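PDB 1L1L: ribonucleoside triphosphate reductase from Lactobacillus leichmannii, which reduces ribonucleoside triphosphates to 2'-deoxyribonucleoside triphosphates as an allosterically regulated, B12-dependent (class II) monomer. Local coordinates for residues W48-I60 / L78-L92. Sequence-based numbering, arbitrary orientation.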
loop_
_atom_site.group_PDB
_atom_site.type_symbol
_atom_site.label_atom_id
_atom_site.label_comp_id
_atom_site.label_asym_id
_atom_site.label_seq_id
_atom_site.Cartn_x
_atom_site.Cartn_y
_atom_site.Cartn_z
ATOM N N TRP A 48 8.238 -10.252 19.662
ATOM C CA TRP A 48 8.654 -8.980 19.072
ATOM C C TRP A 48 10.164 -8.892 18.819
ATOM O O TRP A 48 10.615 -8.682 17.688
ATOM C CB TRP A 48 8.200 -7.828 19.971
ATOM C CG TRP A 48 8.502 -6.449 19.451
ATOM C CD1 TRP A 48 8.954 -5.388 20.184
ATOM C CD2 TRP A 48 8.327 -5.963 18.113
ATOM N NE1 TRP A 48 9.073 -4.278 19.392
ATOM C CE2 TRP A 48 8.694 -4.598 18.117
ATOM C CE3 TRP A 48 7.890 -6.543 16.915
ATOM C CZ2 TRP A 48 8.639 -3.801 16.968
ATOM C CZ3 TRP A 48 7.834 -5.751 15.770
ATOM C CH2 TRP A 48 8.207 -4.394 15.806
ATOM N N ASP A 49 10.949 -9.069 19.876
ATOM C CA ASP A 49 12.401 -8.990 19.747
ATOM C C ASP A 49 12.927 -9.833 18.582
ATOM O O ASP A 49 13.840 -9.407 17.876
ATOM C CB ASP A 49 13.063 -9.428 21.064
ATOM C CG ASP A 49 12.968 -10.914 21.286
ATOM O OD1 ASP A 49 13.801 -11.647 20.718
ATOM O OD2 ASP A 49 12.053 -11.356 22.014
ATOM N N GLU A 50 12.344 -11.013 18.369
ATOM C CA GLU A 50 12.780 -11.906 17.293
ATOM C C GLU A 50 12.432 -11.386 15.908
ATOM O O GLU A 50 13.206 -11.533 14.960
ATOM C CB GLU A 50 12.159 -13.287 17.446
ATOM C CG GLU A 50 12.475 -14.003 18.742
ATOM C CD GLU A 50 11.712 -15.302 18.845
ATOM O OE1 GLU A 50 10.465 -15.244 18.888
ATOM O OE2 GLU A 50 12.351 -16.378 18.865
ATOM N N THR A 51 11.238 -10.818 15.777
ATOM C CA THR A 51 10.837 -10.285 14.488
ATOM C C THR A 51 11.771 -9.153 14.092
ATOM O O THR A 51 12.303 -9.141 12.990
ATOM C CB THR A 51 9.388 -9.747 14.527
ATOM O OG1 THR A 51 8.489 -10.830 14.788
ATOM C CG2 THR A 51 9.031 -9.089 13.209
ATOM N N VAL A 52 11.969 -8.203 14.995
ATOM C CA VAL A 52 12.831 -7.064 14.701
ATOM C C VAL A 52 14.239 -7.512 14.330
ATOM O O VAL A 52 14.886 -6.892 13.484
ATOM C CB VAL A 52 12.909 -6.096 15.900
ATOM C CG1 VAL A 52 13.897 -4.969 15.604
ATOM C CG2 VAL A 52 11.532 -5.525 16.198
ATOM N N LYS A 53 14.709 -8.592 14.955
ATOM C CA LYS A 53 16.052 -9.095 14.677
ATOM C C LYS A 53 16.211 -9.505 13.219
ATOM O O LYS A 53 17.168 -9.101 12.551
ATOM C CB LYS A 53 16.383 -10.281 15.598
ATOM C CG LYS A 53 17.660 -11.050 15.237
ATOM C CD LYS A 53 18.043 -12.025 16.345
ATOM C CE LYS A 53 18.960 -13.153 15.858
ATOM N NZ LYS A 53 20.236 -12.678 15.247
ATOM N N ARG A 54 15.275 -10.301 12.711
ATOM C CA ARG A 54 15.373 -10.729 11.325
ATOM C C ARG A 54 15.085 -9.587 10.351
ATOM O O ARG A 54 15.603 -9.575 9.240
ATOM C CB ARG A 54 14.439 -11.907 11.052
ATOM C CG ARG A 54 12.968 -11.600 11.155
ATOM C CD ARG A 54 12.163 -12.686 10.449
ATOM N NE ARG A 54 10.739 -12.578 10.751
ATOM C CZ ARG A 54 9.943 -11.624 10.285
ATOM N NH1 ARG A 54 10.420 -10.681 9.477
ATOM N NH2 ARG A 54 8.666 -11.614 10.640
ATOM N N VAL A 55 14.268 -8.620 10.759
ATOM C CA VAL A 55 13.978 -7.501 9.874
ATOM C C VAL A 55 15.216 -6.632 9.682
ATOM O O VAL A 55 15.563 -6.251 8.556
ATOM C CB VAL A 55 12.853 -6.613 10.425
ATOM C CG1 VAL A 55 12.691 -5.379 9.546
ATOM C CG2 VAL A 55 11.556 -7.402 10.473
ATOM N N VAL A 56 15.869 -6.323 10.798
ATOM C CA VAL A 56 17.078 -5.505 10.801
ATOM C C VAL A 56 18.217 -6.195 10.063
ATOM O O VAL A 56 18.890 -5.579 9.235
ATOM C CB VAL A 56 17.533 -5.204 12.243
ATOM C CG1 VAL A 56 18.911 -4.525 12.237
ATOM C CG2 VAL A 56 16.521 -4.309 12.917
ATOM N N GLU A 57 18.440 -7.467 10.376
ATOM C CA GLU A 57 19.502 -8.238 9.736
ATOM C C GLU A 57 19.235 -8.378 8.250
ATOM O O GLU A 57 20.151 -8.320 7.427
ATOM C CB GLU A 57 19.620 -9.627 10.373
ATOM C CG GLU A 57 20.589 -9.677 11.547
ATOM C CD GLU A 57 20.552 -10.991 12.312
ATOM O OE1 GLU A 57 20.455 -12.069 11.684
ATOM O OE2 GLU A 57 20.641 -10.936 13.556
ATOM N N GLY A 58 17.965 -8.571 7.909
ATOM C CA GLY A 58 17.611 -8.711 6.514
ATOM C C GLY A 58 17.921 -7.466 5.709
ATOM O O GLY A 58 18.332 -7.566 4.556
ATOM N N ASN A 59 17.734 -6.291 6.303
ATOM C CA ASN A 59 17.982 -5.041 5.589
ATOM C C ASN A 59 19.461 -4.671 5.502
ATOM O O ASN A 59 19.952 -4.285 4.439
ATOM C CB ASN A 59 17.211 -3.890 6.253
ATOM C CG ASN A 59 17.401 -2.558 5.538
ATOM O OD1 ASN A 59 18.272 -1.760 5.893
ATOM N ND2 ASN A 59 16.579 -2.309 4.522
ATOM N N ILE A 60 20.168 -4.795 6.622
ATOM C CA ILE A 60 21.587 -4.433 6.654
ATOM C C ILE A 60 22.438 -5.232 5.658
ATOM O O ILE A 60 23.336 -4.681 5.013
ATOM C CB ILE A 60 22.168 -4.603 8.090
ATOM C CG1 ILE A 60 23.512 -3.874 8.202
ATOM C CG2 ILE A 60 22.342 -6.064 8.415
ATOM C CD1 ILE A 60 23.401 -2.383 8.158
ATOM N N LEU A 78 28.727 -1.444 10.018
ATOM C CA LEU A 78 27.393 -1.876 9.629
ATOM C C LEU A 78 26.724 -2.581 10.795
ATOM O O LEU A 78 25.525 -2.411 11.026
ATOM C CB LEU A 78 27.472 -2.815 8.431
ATOM C CG LEU A 78 27.714 -2.129 7.089
ATOM C CD1 LEU A 78 27.709 -3.176 5.990
ATOM C CD2 LEU A 78 26.634 -1.079 6.841
ATOM N N THR A 79 27.502 -3.364 11.537
ATOM C CA THR A 79 26.958 -4.066 12.685
ATOM C C THR A 79 26.437 -3.048 13.696
ATOM O O THR A 79 25.327 -3.192 14.211
ATOM C CB THR A 79 28.015 -4.987 13.346
ATOM O OG1 THR A 79 28.368 -6.038 12.435
ATOM C CG2 THR A 79 27.451 -5.618 14.617
ATOM N N GLU A 80 27.217 -2.007 13.974
ATOM C CA GLU A 80 26.775 -0.989 14.924
ATOM C C GLU A 80 25.558 -0.215 14.410
ATOM O O GLU A 80 24.694 0.193 15.193
ATOM C CB GLU A 80 27.917 -0.018 15.248
ATOM C CG GLU A 80 28.819 -0.506 16.391
ATOM C CD GLU A 80 30.081 0.333 16.565
ATOM O OE1 GLU A 80 29.978 1.582 16.621
ATOM O OE2 GLU A 80 31.180 -0.265 16.660
ATOM N N GLU A 81 25.491 -0.002 13.101
ATOM C CA GLU A 81 24.356 0.722 12.540
ATOM C C GLU A 81 23.110 -0.136 12.746
ATOM O O GLU A 81 22.041 0.368 13.083
ATOM C CB GLU A 81 24.549 0.966 11.046
ATOM C CG GLU A 81 23.554 1.965 10.476
ATOM C CD GLU A 81 23.642 2.090 8.969
ATOM O OE1 GLU A 81 24.765 1.998 8.424
ATOM O OE2 GLU A 81 22.582 2.293 8.327
ATOM N N ALA A 82 23.269 -1.437 12.539
ATOM C CA ALA A 82 22.186 -2.398 12.697
ATOM C C ALA A 82 21.717 -2.443 14.147
ATOM O O ALA A 82 20.533 -2.634 14.425
ATOM C CB ALA A 82 22.653 -3.776 12.261
ATOM N N GLU A 83 22.655 -2.277 15.079
ATOM C CA GLU A 83 22.305 -2.301 16.487
ATOM C C GLU A 83 21.476 -1.072 16.834
ATOM O O GLU A 83 20.550 -1.155 17.631
ATOM C CB GLU A 83 23.574 -2.364 17.356
ATOM C CG GLU A 83 24.431 -3.573 17.070
ATOM C CD GLU A 83 25.594 -3.705 18.044
ATOM O OE1 GLU A 83 26.074 -2.652 18.525
ATOM O OE2 GLU A 83 26.018 -4.856 18.308
ATOM N N ARG A 84 21.804 0.071 16.237
ATOM C CA ARG A 84 21.038 1.292 16.486
ATOM C C ARG A 84 19.643 1.092 15.880
ATOM O O ARG A 84 18.618 1.425 16.481
ATOM C CB ARG A 84 21.694 2.492 15.799
ATOM C CG ARG A 84 22.873 3.120 16.521
ATOM C CD ARG A 84 23.405 4.290 15.689
ATOM N NE ARG A 84 24.206 3.818 14.562
ATOM C CZ ARG A 84 24.557 4.566 13.519
ATOM N NH1 ARG A 84 24.170 5.836 13.443
ATOM N NH2 ARG A 84 25.308 4.044 12.558
ATOM N N LEU A 85 19.633 0.541 14.676
ATOM C CA LEU A 85 18.392 0.291 13.958
ATOM C C LEU A 85 17.511 -0.602 14.826
ATOM O O LEU A 85 16.350 -0.283 15.065
ATOM C CB LEU A 85 18.710 -0.370 12.620
ATOM C CG LEU A 85 17.719 -0.247 11.460
ATOM C CD1 LEU A 85 17.325 1.206 11.245
ATOM C CD2 LEU A 85 18.365 -0.829 10.209
ATOM N N TYR A 86 18.073 -1.702 15.326
ATOM C CA TYR A 86 17.310 -2.604 16.172
ATOM C C TYR A 86 16.725 -1.881 17.380
ATOM O O TYR A 86 15.557 -2.080 17.722
ATOM C CB TYR A 86 18.182 -3.771 16.646
ATOM C CG TYR A 86 17.426 -4.792 17.465
ATOM C CD1 TYR A 86 17.007 -4.512 18.767
ATOM C CD2 TYR A 86 17.089 -6.025 16.919
ATOM C CE1 TYR A 86 16.262 -5.439 19.500
ATOM C CE2 TYR A 86 16.352 -6.956 17.637
ATOM C CZ TYR A 86 15.939 -6.657 18.919
ATOM O OH TYR A 86 15.175 -7.571 19.601
ATOM N N LYS A 87 17.531 -1.048 18.036
ATOM C CA LYS A 87 17.058 -0.326 19.211
ATOM C C LYS A 87 15.924 0.646 18.876
ATOM O O LYS A 87 14.999 0.833 19.668
ATOM C CB LYS A 87 18.217 0.434 19.870
ATOM C CG LYS A 87 17.813 1.224 21.097
ATOM C CD LYS A 87 19.025 1.865 21.793
ATOM C CE LYS A 87 18.585 2.758 22.953
ATOM N NZ LYS A 87 19.726 3.410 23.676
ATOM N N LEU A 88 16.016 1.268 17.707
ATOM C CA LEU A 88 15.017 2.224 17.246
ATOM C C LEU A 88 13.667 1.569 16.949
ATOM O O LEU A 88 12.623 2.026 17.425
ATOM C CB LEU A 88 15.515 2.922 15.979
ATOM C CG LEU A 88 14.533 3.878 15.305
ATOM C CD1 LEU A 88 14.171 5.021 16.241
ATOM C CD2 LEU A 88 15.158 4.408 14.021
ATOM N N ILE A 89 13.711 0.501 16.164
ATOM C CA ILE A 89 12.509 -0.227 15.768
ATOM C C ILE A 89 11.900 -0.993 16.930
ATOM O O ILE A 89 10.689 -0.973 17.118
ATOM C CB ILE A 89 12.814 -1.200 14.613
ATOM C CG1 ILE A 89 13.330 -0.407 13.403
ATOM C CG2 ILE A 89 11.549 -1.983 14.229
ATOM C CD1 ILE A 89 13.883 -1.270 12.300
ATOM N N TYR A 90 12.737 -1.667 17.716
ATOM C CA TYR A 90 12.244 -2.427 18.868
ATOM C C TYR A 90 11.417 -1.535 19.769
ATOM O O TYR A 90 10.418 -1.976 20.347
ATOM C CB TYR A 90 13.416 -2.998 19.685
ATOM C CG TYR A 90 13.002 -3.833 20.881
ATOM C CD1 TYR A 90 12.514 -5.131 20.719
ATOM C CD2 TYR A 90 13.077 -3.318 22.177
ATOM C CE1 TYR A 90 12.111 -5.897 21.822
ATOM C CE2 TYR A 90 12.675 -4.071 23.283
ATOM C CZ TYR A 90 12.194 -5.352 23.098
ATOM O OH TYR A 90 11.775 -6.078 24.191
ATOM N N GLY A 91 11.857 -0.286 19.907
ATOM C CA GLY A 91 11.169 0.672 20.749
ATOM C C GLY A 91 9.955 1.291 20.080
ATOM O O GLY A 91 9.203 2.039 20.710
ATOM N N LEU A 92 9.780 0.994 18.797
ATOM C CA LEU A 92 8.645 1.500 18.024
ATOM C C LEU A 92 8.673 2.999 17.755
ATOM O O LEU A 92 7.637 3.609 17.482
ATOM C CB LEU A 92 7.331 1.110 18.710
ATOM C CG LEU A 92 7.019 -0.389 18.622
ATOM C CD1 LEU A 92 5.784 -0.720 19.452
ATOM C CD2 LEU A 92 6.802 -0.786 17.153
#
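Val56 and Tyr86 are reciprocal knobs in the knobs-into-holes packing of two consecutive helices of the ribonucleotide reductase alpha domain region, 48-60 and 78-90, their axes 9.5 Å apart and roughly antiparallel at 141°. Val56 fills the hollow among Ala82, Leu85, Tyr86 and Ile89: CG1 abuts Ala82 O and CB, while CG2 lies over the Tyr86 backbone at CA and meets the CD1 tip of Ile89. In return Tyr86 drops into the hollow of Asp49, Val52, Lys53 and Val56. With CG anti to the backbone N (chi1 -177°), its ring lies along helix 48-60, and Val52 CG1 sits over one face in a CH-pi contact, 3.9 Å from the centroid of the Tyr86 ring. Tyr86 OH donates to Asp49 O (2.9 Å), a carbonyl that also accepts from Lys53 N on the opposite face of its plane. At one end Trp48 lays its indole edge against the C-terminal turn, NE1 giving a nearly straight bond (163°) to Tyr90 O at 2.8 Å. The indole lies nearly parallel to the Tyr90 ring but slid aside. Leu92, the positive-phi residue of a Schellman motif, brings CD2 to Trp48 CZ2 at 3.5 Å. Towards the other end Ile60 bridges Ala82 and Leu78. Helix 9-18 packs on Lys53, Tyr86 and Tyr90; helix 436-450 touches Val55, Asn59 and Leu85, Arg449 hydrogen-bonding to Asn59 OD1; strand 94-96 meets Val55 and Ile89.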